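Tyrosinase (PDB 5ZRD) probably catalyses the copper-dependent hydroxylation of monophenols to catechols and their further oxidation to quinones, as a type 3 dicopper tyrosinase. Local coordinates at residues Phe61-Pro66 / Tyr76-Gly81; Tyr82-Asn87 / Gly356-Phe361; Met304-Thr309 / Ser468-Val473; Thr371-Phe376 / Tyr384-Cys389. One frame throughout, in Å; residues are numbered along the deposited sequence.

Both segments of contact 1 and the first of contact 2 follow one another along the chain between helices 50-57 and 90-108, around helix 65-68. Contacts 1 and 2 have centres about 10 Å apart and touch directly, through Trp79 with Pro357. Contact 3 lies about 14 Å from contact 2, centre to centre, and meets it where Asn307 approaches His85 beside the dicopper centre. Contact 4, its centre about 13 Å from that of contact 2, is nested inside the loop that contact 3 closes. Contacts 2 and 3 lay later loops against the copper-binding core, and contact 4 packs on helix 90-108, which carries the copper ligand His94.

Contact 1. Residues Phe61-Pro66 / Tyr76-Gly81; sequences FQYRKP and YPYWGG
Two loop segments of the tyrosinase central domain run roughly antiparallel here, their end-to-end directions 149° apart, with Arg64 at the N-cap position of helix 65-68. The tight part is at Gly80. Its O accepts from Gln62 N at 3.1 Å, in the carbonyl plane on a lone pair, and also receives a CA-H...O contact from Phe61. With Phe61 CA and Gly80 CA 4.4 Å apart, the backbones are so close that there is no room for a side chain at Gly80. The Phe61 ring, its CG anti to the carbonyl carbon, sets its edge on the face of Trp79, planes 70° apart and centroids 4.9 Å apart. Trp79 lies next to the copper ligands His57 and His85, so this packing is probably part of the second shell of the metal site.

The other half is grouped round Tyr78. Arg64 passes over one face of that ring in the opposite direction, its CD 3.9 Å from the Tyr78 ring centroid. The guanidinium continues to Phe361 O and, in the second subunit, to Asp74 by a salt bridge, which carries the contact to the assembly interface. Looser is the side of Gln62, whose exposed side chain keeps off segment 76-81. Water 1 bridges Arg64 NE and Trp79 O. Tyr78 OH, also bonded to Asp68, accepts from Arg64 N at 2.9 Å, almost straight at 176°.

Contact 2. Residues Tyr82-Asn87 / Gly356-Phe361; sequences YCNHGN and GPTPGF. With CU (copper (II) ion), chain J.
A copper-binding loop of the type 3 dicopper site, residues 82-87 ahead of helix 90-108, is backed by a type II beta turn from Thr358 to Phe361. In the loop, Cys83 SG is covalently joined to His85 CE1 (1.9 Å), the thioether cross-link known from a number of tyrosinases and other type 3 copper proteins. His85 NE2 binds copper at 2.1 Å, and His57 and His94 complete the protein ligands of that ion. His85 ND1 is hydrogen-bonded to Gln355 OE1, immediately before segment 356-361, a third restraint on the ring besides the thioether and the copper.

The direct contact is modest, 183 Å² summed over both sides, and no hydrogen bond crosses it. Thr358 OG1 stands between the backbone N and the carbonyl carbon (chi1 63°), which leaves CG2 anti to the carbonyl carbon and sends it toward the loop backbone, 3.6 Å from Cys83 O. Pro359 CB meets CE1 of the Tyr82 ring at 4.0 Å, the two side chains crossing obliquely.

Polar coupling is by water. Water 2 donates to Asn84 OD1 and lies 2.6 Å from Thr358 OG1. The turn itself is closed by Phe361 N bonded to Thr358 O. Asn84 OD1 has a second partner inside the loop: Asn87 ND2 donates to it at 2.9 Å, on a lone pair in the carbonyl plane, with an N-H...O angle of 164°.

Contact 3. Residues Met304-Thr309 / Ser468-Val473; sequences MGENNT and SRWNVV
One backbone hydrogen bond joins the two loops: Asn307 N donates to Ser468 O at 3.0 Å. The donor lies nearly along the C=O axis, with a C=O...N angle of 161°, and the bond is moderately bent at the hydrogen. Glu306 CA approaches the same oxygen in a CA-H...O contact.

Stacking is carried by Glu306 and Trp470. The glutamate is bent at chi2, which folds its carboxylate back over one face of the indole, the two planes only 26° apart. CG sits 3.9 Å from the centroid of the Trp470 five-membered ring, 15° off its normal, a CH-pi contact. CD lies over the rim of the indole near CZ2, while OE1 projects past the edge at CE2 and CZ2 toward water 3. The Asn308 side chain crosses that of Trp470 at about a right angle.

Charge and water complete the set. Glu306 OE2 takes a salt bridge from Arg510 and a hydrogen bond from Ser440 N, so the largely buried carboxylate is well compensated and probably ionised. Water 3 donates to Glu306 OE1 at 2.6 Å and accepts from Trp470 NE1 at 2.9 Å, clipping the carboxylate to the indole edge.

Asn307 lines the pocket of the bound oxygen atom, and its O receives a weak bond from His57 ND1. The contact thus joins segment 468-473 to the wall of the tyrosinase type 3 dicopper site.

Contact 4. Residues Thr371-Phe376 / Tyr384-Cys389; sequences TPLNPF and YTSEDC
Asp388 OD2 is gripped twice by Thr385, the residue that heads an ST turn. Thr385 N donates to it at 3.0 Å on its anti lone pair, and Thr385 OG1 donates to it at 3.1 Å from above the carboxylate plane. The same hydroxyl oxygen accepts from Glu387 N, which defines the turn; OG1 stands between the backbone N and the carbonyl carbon, where it meets both partners. Asp388 OD1 forms a salt bridge with Lys378.

Two backbone bonds hold this segment to 371-376, both through the backbone N and O of Tyr384. Leu373 N reaches Tyr384 O at 2.8 Å, nearly straight at 175°. Tyr384 N donates to Phe376 O at 3.0 Å from above the carbonyl plane, a more bent bond of 147°. Between these two attachments the chain turns a corner at Asn374 and Pro375, where the peptide bond before the proline is cis. Water 4 adds a bridge, donating to Thr371 O and accepting from Ser386 N.

The apolar side lies on helix 90-108: Phe376, Tyr384 and Cys389 all touch Met96, joining both segments to that helix. Leu373, with chi2 extended at 171°, lays CD1 on the start of the 3-10 turn, 3.5 Å from Ser386 N.

Contact 1. Residues Phe61-Pro66 / Tyr76-Gly81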
# COMPACT_ATOMS: atom_id res chain seq x y z
N PHE A 61 9.97 -11.96 14.43
CA PHE A 61 8.99 -12.11 13.41
C PHE A 61 9.55 -11.69 12.04
O PHE A 61 10.39 -10.84 12.00
CB PHE A 61 7.77 -11.22 13.69
CG PHE A 61 6.85 -11.64 14.81
CD1 PHE A 61 6.58 -12.97 15.08
CD2 PHE A 61 6.14 -10.68 15.52
CE1 PHE A 61 5.67 -13.34 16.06
CE2 PHE A 61 5.24 -11.05 16.50
CZ PHE A 61 5.01 -12.38 16.77
N GLN A 62 9.02 -12.27 10.96
CA GLN A 62 8.95 -11.63 9.66
C GLN A 62 7.58 -10.95 9.48
O GLN A 62 6.60 -11.44 9.94
CB GLN A 62 9.12 -12.68 8.57
CG GLN A 62 10.45 -13.40 8.65
CD GLN A 62 10.60 -14.39 7.52
OE1 GLN A 62 11.01 -15.52 7.75
NE2 GLN A 62 10.24 -13.97 6.30
N TYR A 63 7.55 -9.84 8.77
CA TYR A 63 6.36 -9.05 8.61
C TYR A 63 5.91 -9.04 7.15
O TYR A 63 6.67 -9.34 6.24
CB TYR A 63 6.62 -7.62 9.07
CG TYR A 63 6.93 -7.53 10.53
CD1 TYR A 63 5.91 -7.58 11.48
CD2 TYR A 63 8.24 -7.45 10.98
CE1 TYR A 63 6.20 -7.53 12.84
CE2 TYR A 63 8.54 -7.38 12.33
CZ TYR A 63 7.51 -7.44 13.26
OH TYR A 63 7.81 -7.40 14.58
N ARG A 64 4.64 -8.70 7.00
CA ARG A 64 4.01 -8.41 5.72
C ARG A 64 3.55 -6.95 5.78
O ARG A 64 2.36 -6.61 6.09
CB ARG A 64 2.86 -9.38 5.46
CG ARG A 64 3.27 -10.85 5.33
CD ARG A 64 2.05 -11.77 5.36
NE ARG A 64 2.39 -13.18 5.49
CZ ARG A 64 2.19 -14.11 4.56
NH1 ARG A 64 1.72 -13.75 3.37
NH2 ARG A 64 2.47 -15.38 4.81
N LYS A 65 4.53 -6.08 5.52
CA LYS A 65 4.37 -4.63 5.63
C LYS A 65 3.16 -4.17 4.82
O LYS A 65 2.40 -3.32 5.30
CB LYS A 65 5.66 -3.90 5.25
CG LYS A 65 6.63 -3.67 6.41
CD LYS A 65 6.06 -2.70 7.46
CE LYS A 65 6.08 -3.20 8.90
NZ LYS A 65 7.35 -2.84 9.58
N PRO A 66 2.96 -4.73 3.60
CA PRO A 66 1.81 -4.24 2.84
C PRO A 66 0.49 -4.69 3.49
O PRO A 66 -0.47 -3.93 3.48
CB PRO A 66 2.01 -4.71 1.40
CG PRO A 66 3.44 -5.23 1.35
CD PRO A 66 3.87 -5.53 2.77
N TYR A 76 -6.23 -8.74 7.32
CA TYR A 76 -6.43 -10.08 7.74
C TYR A 76 -5.24 -10.46 8.60
O TYR A 76 -4.14 -9.95 8.38
CB TYR A 76 -6.59 -11.01 6.53
CG TYR A 76 -5.37 -11.11 5.65
CD1 TYR A 76 -4.32 -11.95 5.97
CD2 TYR A 76 -5.28 -10.41 4.47
CE1 TYR A 76 -3.20 -12.06 5.15
CE2 TYR A 76 -4.16 -10.50 3.64
CZ TYR A 76 -3.11 -11.33 3.98
OH TYR A 76 -2.01 -11.44 3.17
N PRO A 77 -5.47 -11.31 9.60
CA PRO A 77 -4.44 -11.71 10.53
C PRO A 77 -3.44 -12.66 9.88
O PRO A 77 -3.82 -13.40 9.01
CB PRO A 77 -5.19 -12.44 11.65
CG PRO A 77 -6.47 -12.92 10.97
CD PRO A 77 -6.79 -11.86 9.94
N TYR A 78 -2.18 -12.61 10.29
CA TYR A 78 -1.14 -13.51 9.81
C TYR A 78 -0.14 -13.72 10.96
O TYR A 78 -0.20 -12.99 11.95
CB TYR A 78 -0.46 -12.96 8.55
CG TYR A 78 0.43 -11.76 8.78
CD1 TYR A 78 -0.10 -10.48 8.82
CD2 TYR A 78 1.80 -11.90 8.91
CE1 TYR A 78 0.71 -9.37 8.99
CE2 TYR A 78 2.62 -10.80 9.10
CZ TYR A 78 2.07 -9.52 9.14
OH TYR A 78 2.88 -8.44 9.34
N TRP A 79 0.75 -14.71 10.80
CA TRP A 79 1.73 -15.04 11.85
C TRP A 79 3.15 -14.92 11.30
O TRP A 79 3.49 -15.59 10.28
CB TRP A 79 1.49 -16.45 12.37
CG TRP A 79 2.32 -16.83 13.55
CD1 TRP A 79 3.09 -17.95 13.67
CD2 TRP A 79 2.41 -16.14 14.81
NE1 TRP A 79 3.67 -18.00 14.91
CE2 TRP A 79 3.27 -16.90 15.63
CE3 TRP A 79 1.87 -14.97 15.34
CZ2 TRP A 79 3.57 -16.52 16.95
CZ3 TRP A 79 2.17 -14.60 16.64
CH2 TRP A 79 3.01 -15.36 17.43
N GLY A 80 3.96 -14.11 12.00
CA GLY A 80 5.35 -13.85 11.61
C GLY A 80 6.30 -14.87 12.19
O GLY A 80 7.52 -14.75 12.04
N GLY A 81 5.77 -15.81 12.96
CA GLY A 81 6.59 -16.94 13.41
C GLY A 81 6.32 -18.12 12.50
O GLY A 81 5.48 -18.02 11.60
O HOH W 1 3.45 -14.70 7.56

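Contact 2. Residues Tyr82-Asn87 / Gly356-Phe361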
# COMPACT_ATOMS: atom_id res chain seq x y z
N TYR A 82 7.02 -19.23 12.75
CA TYR A 82 6.89 -20.43 11.95
C TYR A 82 5.87 -21.41 12.57
O TYR A 82 5.40 -22.36 11.89
CB TYR A 82 8.28 -21.05 11.83
CG TYR A 82 9.20 -20.34 10.86
CD1 TYR A 82 8.88 -20.27 9.52
CD2 TYR A 82 10.36 -19.70 11.29
CE1 TYR A 82 9.69 -19.61 8.61
CE2 TYR A 82 11.20 -19.07 10.40
CZ TYR A 82 10.87 -19.04 9.05
OH TYR A 82 11.65 -18.40 8.13
N CYS A 83 5.56 -21.29 13.88
CA CYS A 83 4.79 -22.34 14.51
C CYS A 83 3.39 -22.34 13.88
O CYS A 83 2.87 -21.26 13.46
CB CYS A 83 4.76 -22.22 16.03
SG CYS A 83 3.78 -20.83 16.66
N ASN A 84 2.84 -23.56 13.76
CA ASN A 84 1.48 -23.81 13.28
C ASN A 84 0.54 -24.00 14.49
O ASN A 84 0.79 -24.88 15.34
CB ASN A 84 1.42 -25.03 12.37
CG ASN A 84 1.83 -24.72 10.96
OD1 ASN A 84 1.06 -24.10 10.24
ND2 ASN A 84 3.04 -25.08 10.57
N HIS A 85 -0.54 -23.22 14.52
CA HIS A 85 -1.58 -23.24 15.57
C HIS A 85 -2.97 -23.09 14.95
O HIS A 85 -3.14 -22.45 13.95
CB HIS A 85 -1.35 -22.11 16.56
CG HIS A 85 0.03 -22.11 17.10
ND1 HIS A 85 1.04 -21.40 16.52
CD2 HIS A 85 0.60 -22.85 18.08
CE1 HIS A 85 2.15 -21.64 17.17
NE2 HIS A 85 1.92 -22.53 18.14
N GLY A 86 -3.95 -23.70 15.56
CA GLY A 86 -5.28 -23.72 15.03
C GLY A 86 -5.36 -24.35 13.65
O GLY A 86 -6.29 -24.03 12.88
N ASN A 87 -4.43 -25.24 13.30
CA ASN A 87 -4.53 -25.86 11.99
C ASN A 87 -3.94 -27.28 12.04
O ASN A 87 -3.36 -27.67 13.03
CB ASN A 87 -3.89 -24.97 10.93
CG ASN A 87 -2.38 -24.94 10.99
OD1 ASN A 87 -1.75 -25.96 11.30
ND2 ASN A 87 -1.80 -23.80 10.62
N GLY A 356 -3.54 -17.26 10.95
CA GLY A 356 -3.24 -16.73 9.64
C GLY A 356 -1.93 -17.28 9.14
O GLY A 356 -1.27 -18.03 9.85
N PRO A 357 -1.55 -16.93 7.90
CA PRO A 357 -0.45 -17.57 7.23
C PRO A 357 0.92 -17.26 7.85
O PRO A 357 1.22 -16.16 8.30
CB PRO A 357 -0.53 -17.06 5.79
CG PRO A 357 -1.43 -15.85 5.86
CD PRO A 357 -2.37 -16.11 7.01
N THR A 358 1.73 -18.31 7.91
CA THR A 358 3.10 -18.21 8.35
C THR A 358 3.95 -17.73 7.17
O THR A 358 3.48 -17.71 6.05
CB THR A 358 3.57 -19.54 8.93
OG1 THR A 358 3.55 -20.51 7.89
CG2 THR A 358 2.75 -20.05 10.09
N PRO A 359 5.19 -17.29 7.41
CA PRO A 359 6.05 -16.70 6.36
C PRO A 359 6.13 -17.54 5.07
O PRO A 359 6.35 -18.73 5.14
CB PRO A 359 7.44 -16.66 7.02
CG PRO A 359 7.10 -16.40 8.46
CD PRO A 359 5.91 -17.31 8.68
N GLY A 360 5.89 -16.90 3.94
CA GLY A 360 5.95 -17.56 2.62
C GLY A 360 4.62 -18.21 2.22
O GLY A 360 4.53 -18.68 1.09
N PHE A 361 3.62 -18.31 3.11
CA PHE A 361 2.32 -18.82 2.76
C PHE A 361 1.45 -17.65 2.32
O PHE A 361 1.66 -16.54 2.77
CB PHE A 361 1.65 -19.59 3.90
CG PHE A 361 2.26 -20.95 4.10
CD1 PHE A 361 3.37 -21.11 4.92
CD2 PHE A 361 1.80 -22.04 3.39
CE1 PHE A 361 3.96 -22.35 5.06
CE2 PHE A 361 2.40 -23.28 3.54
CZ PHE A 361 3.48 -23.44 4.37
CU CU J . 3.47 -23.50 19.12
O HOH W 2 2.31 -22.79 7.85

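Contact 3. Residues Met304-Thr309 / Ser468-Val473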
# COMPACT_ATOMS: atom_id res chain seq x y z
N MET A 304 5.22 -17.95 28.44
CA MET A 304 4.46 -19.14 27.99
C MET A 304 2.99 -18.82 27.69
O MET A 304 2.32 -19.62 27.06
CB MET A 304 4.52 -20.24 29.07
CG MET A 304 5.76 -21.11 28.99
SD MET A 304 5.80 -22.22 27.56
CE MET A 304 4.48 -23.35 27.97
N GLY A 305 2.48 -17.66 28.10
CA GLY A 305 1.05 -17.37 28.07
C GLY A 305 0.52 -16.96 26.71
O GLY A 305 -0.68 -16.92 26.55
N GLU A 306 1.40 -16.67 25.75
CA GLU A 306 1.07 -16.26 24.41
C GLU A 306 2.13 -16.86 23.47
O GLU A 306 3.21 -17.31 23.90
CB GLU A 306 1.09 -14.73 24.26
CG GLU A 306 -0.18 -14.01 24.72
CD GLU A 306 -0.47 -13.90 26.22
OE1 GLU A 306 0.44 -14.10 27.04
OE2 GLU A 306 -1.64 -13.61 26.56
N ASN A 307 1.86 -16.89 22.17
CA ASN A 307 2.73 -17.61 21.29
C ASN A 307 3.99 -16.76 21.00
O ASN A 307 4.98 -17.28 20.49
CB ASN A 307 1.98 -18.03 20.04
CG ASN A 307 1.15 -19.28 20.24
OD1 ASN A 307 0.07 -19.40 19.67
ND2 ASN A 307 1.64 -20.21 21.05
N ASN A 308 3.98 -15.48 21.34
CA ASN A 308 5.03 -14.54 20.88
C ASN A 308 6.43 -15.01 21.31
O ASN A 308 7.32 -15.14 20.48
CB ASN A 308 4.77 -13.14 21.41
CG ASN A 308 3.57 -12.51 20.77
OD1 ASN A 308 3.68 -11.61 19.93
ND2 ASN A 308 2.43 -13.06 21.11
N THR A 309 6.61 -15.29 22.60
CA THR A 309 7.92 -15.62 23.14
C THR A 309 7.88 -16.87 24.02
O THR A 309 8.85 -17.19 24.70
CB THR A 309 8.47 -14.44 23.97
OG1 THR A 309 7.57 -14.07 25.03
CG2 THR A 309 8.70 -13.23 23.10
N SER A 468 -3.44 -17.32 22.37
CA SER A 468 -3.37 -16.41 21.26
C SER A 468 -2.02 -15.69 21.30
O SER A 468 -1.00 -16.28 21.68
CB SER A 468 -4.56 -15.50 21.26
OG SER A 468 -4.54 -14.66 20.10
N ARG A 469 -2.01 -14.41 20.99
CA ARG A 469 -0.78 -13.70 20.68
C ARG A 469 -0.93 -12.24 21.13
O ARG A 469 -2.07 -11.73 21.15
CB ARG A 469 -0.57 -13.78 19.17
CG ARG A 469 -1.76 -13.21 18.41
CD ARG A 469 -1.53 -13.00 16.93
NE ARG A 469 -0.55 -11.95 16.82
CZ ARG A 469 -0.00 -11.54 15.69
NH1 ARG A 469 0.88 -10.56 15.71
NH2 ARG A 469 -0.36 -12.12 14.55
N TRP A 470 0.16 -11.56 21.48
CA TRP A 470 0.10 -10.12 21.57
C TRP A 470 0.04 -9.55 20.16
O TRP A 470 0.71 -10.09 19.29
CB TRP A 470 1.33 -9.58 22.30
CG TRP A 470 1.49 -10.11 23.68
CD1 TRP A 470 2.48 -10.93 24.14
CD2 TRP A 470 0.61 -9.87 24.79
NE1 TRP A 470 2.29 -11.20 25.46
CE2 TRP A 470 1.15 -10.56 25.89
CE3 TRP A 470 -0.55 -9.11 24.96
CZ2 TRP A 470 0.56 -10.53 27.16
CZ3 TRP A 470 -1.13 -9.06 26.21
CH2 TRP A 470 -0.57 -9.75 27.30
N ASN A 471 -0.69 -8.44 19.97
CA ASN A 471 -0.80 -7.76 18.67
C ASN A 471 -0.39 -6.29 18.74
O ASN A 471 -0.82 -5.56 19.63
CB ASN A 471 -2.23 -7.69 18.16
CG ASN A 471 -2.59 -8.91 17.34
OD1 ASN A 471 -3.49 -9.65 17.72
ND2 ASN A 471 -1.91 -9.09 16.23
N VAL A 472 0.37 -5.90 17.73
CA VAL A 472 0.66 -4.49 17.44
C VAL A 472 -0.01 -4.13 16.12
O VAL A 472 0.35 -4.69 15.09
CB VAL A 472 2.17 -4.25 17.31
CG1 VAL A 472 2.49 -2.81 16.95
CG2 VAL A 472 2.92 -4.68 18.56
N VAL A 473 -0.95 -3.21 16.15
CA VAL A 473 -1.78 -2.95 14.98
C VAL A 473 -1.73 -1.46 14.62
O VAL A 473 -1.77 -0.59 15.52
CB VAL A 473 -3.22 -3.42 15.23
CG1 VAL A 473 -3.83 -2.81 16.49
CG2 VAL A 473 -4.10 -3.15 14.01
O HOH W 3 2.98 -13.39 27.28

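Contact 4. Residues Thr371-Phe376 / Tyr384-Cys389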
# COMPACT_ATOMS: atom_id res chain seq x y z
N THR A 371 2.78 -30.22 3.05
CA THR A 371 3.20 -28.84 3.31
C THR A 371 4.52 -28.84 4.08
O THR A 371 4.64 -29.54 5.08
CB THR A 371 2.11 -28.04 4.05
OG1 THR A 371 0.90 -28.11 3.30
CG2 THR A 371 2.46 -26.59 4.22
N PRO A 372 5.52 -28.07 3.59
CA PRO A 372 6.78 -27.78 4.27
C PRO A 372 6.54 -27.35 5.72
O PRO A 372 5.71 -26.44 5.97
CB PRO A 372 7.40 -26.59 3.53
CG PRO A 372 6.73 -26.59 2.21
CD PRO A 372 5.34 -27.10 2.51
N LEU A 373 7.21 -28.00 6.65
CA LEU A 373 7.19 -27.59 8.06
C LEU A 373 8.39 -26.67 8.29
O LEU A 373 9.34 -27.07 8.95
CB LEU A 373 7.22 -28.82 8.97
CG LEU A 373 6.03 -29.76 8.79
CD1 LEU A 373 6.21 -31.06 9.54
CD2 LEU A 373 4.76 -29.07 9.22
N ASN A 374 8.31 -25.46 7.74
CA ASN A 374 9.40 -24.46 7.80
C ASN A 374 9.72 -24.10 9.25
O ASN A 374 8.83 -24.02 10.08
CB ASN A 374 9.01 -23.20 7.04
CG ASN A 374 8.71 -23.49 5.59
OD1 ASN A 374 7.78 -22.92 5.04
ND2 ASN A 374 9.47 -24.37 4.97
N PRO A 375 10.98 -23.88 9.58
CA PRO A 375 12.13 -23.87 8.67
C PRO A 375 12.98 -25.15 8.69
O PRO A 375 14.16 -25.14 8.31
CB PRO A 375 12.94 -22.72 9.28
CG PRO A 375 12.78 -22.95 10.79
CD PRO A 375 11.38 -23.53 10.95
N PHE A 376 12.38 -26.25 9.13
CA PHE A 376 13.09 -27.49 9.38
C PHE A 376 13.46 -28.20 8.07
O PHE A 376 12.61 -28.39 7.20
CB PHE A 376 12.24 -28.40 10.26
CG PHE A 376 11.74 -27.70 11.49
CD1 PHE A 376 12.60 -26.96 12.27
CD2 PHE A 376 10.39 -27.73 11.82
CE1 PHE A 376 12.15 -26.29 13.40
CE2 PHE A 376 9.94 -27.06 12.95
CZ PHE A 376 10.81 -26.34 13.73
N TYR A 384 11.51 -30.66 5.61
CA TYR A 384 10.63 -31.64 6.25
C TYR A 384 9.16 -31.32 5.95
O TYR A 384 8.78 -30.15 5.84
CB TYR A 384 10.83 -31.66 7.77
CG TYR A 384 11.94 -32.52 8.28
CD1 TYR A 384 11.73 -33.86 8.58
CD2 TYR A 384 13.18 -31.99 8.52
CE1 TYR A 384 12.75 -34.65 9.10
CE2 TYR A 384 14.21 -32.76 9.03
CZ TYR A 384 14.00 -34.10 9.31
OH TYR A 384 15.03 -34.84 9.82
N THR A 385 8.36 -32.38 5.81
CA THR A 385 6.90 -32.36 5.77
C THR A 385 6.36 -33.30 6.84
O THR A 385 7.10 -34.07 7.43
CB THR A 385 6.32 -32.87 4.44
OG1 THR A 385 6.58 -34.27 4.40
CG2 THR A 385 6.86 -32.14 3.22
N SER A 386 5.05 -33.25 7.03
CA SER A 386 4.36 -34.13 7.93
C SER A 386 4.59 -35.59 7.52
O SER A 386 4.59 -36.46 8.38
CB SER A 386 2.89 -33.82 7.98
OG SER A 386 2.64 -32.56 8.59
N GLU A 387 4.81 -35.85 6.23
CA GLU A 387 4.90 -37.24 5.70
C GLU A 387 6.19 -37.88 6.24
O GLU A 387 6.23 -39.06 6.45
CB GLU A 387 4.75 -37.25 4.17
CG GLU A 387 4.23 -38.56 3.60
CD GLU A 387 2.71 -38.76 3.45
OE1 GLU A 387 2.08 -37.94 2.76
OE2 GLU A 387 2.18 -39.78 4.00
N ASP A 388 7.18 -37.04 6.55
CA ASP A 388 8.45 -37.46 7.11
C ASP A 388 8.46 -37.74 8.62
O ASP A 388 9.49 -38.21 9.10
CB ASP A 388 9.51 -36.38 6.83
CG ASP A 388 9.68 -36.10 5.35
OD1 ASP A 388 9.85 -37.09 4.60
OD2 ASP A 388 9.61 -34.92 4.92
N CYS A 389 7.36 -37.50 9.38
CA CYS A 389 7.39 -37.67 10.88
C CYS A 389 6.09 -38.26 11.43
O CYS A 389 5.66 -37.99 12.60
CB CYS A 389 7.70 -36.35 11.59
SG CYS A 389 6.56 -35.01 11.15
O HOH W 4 2.81 -31.07 6.10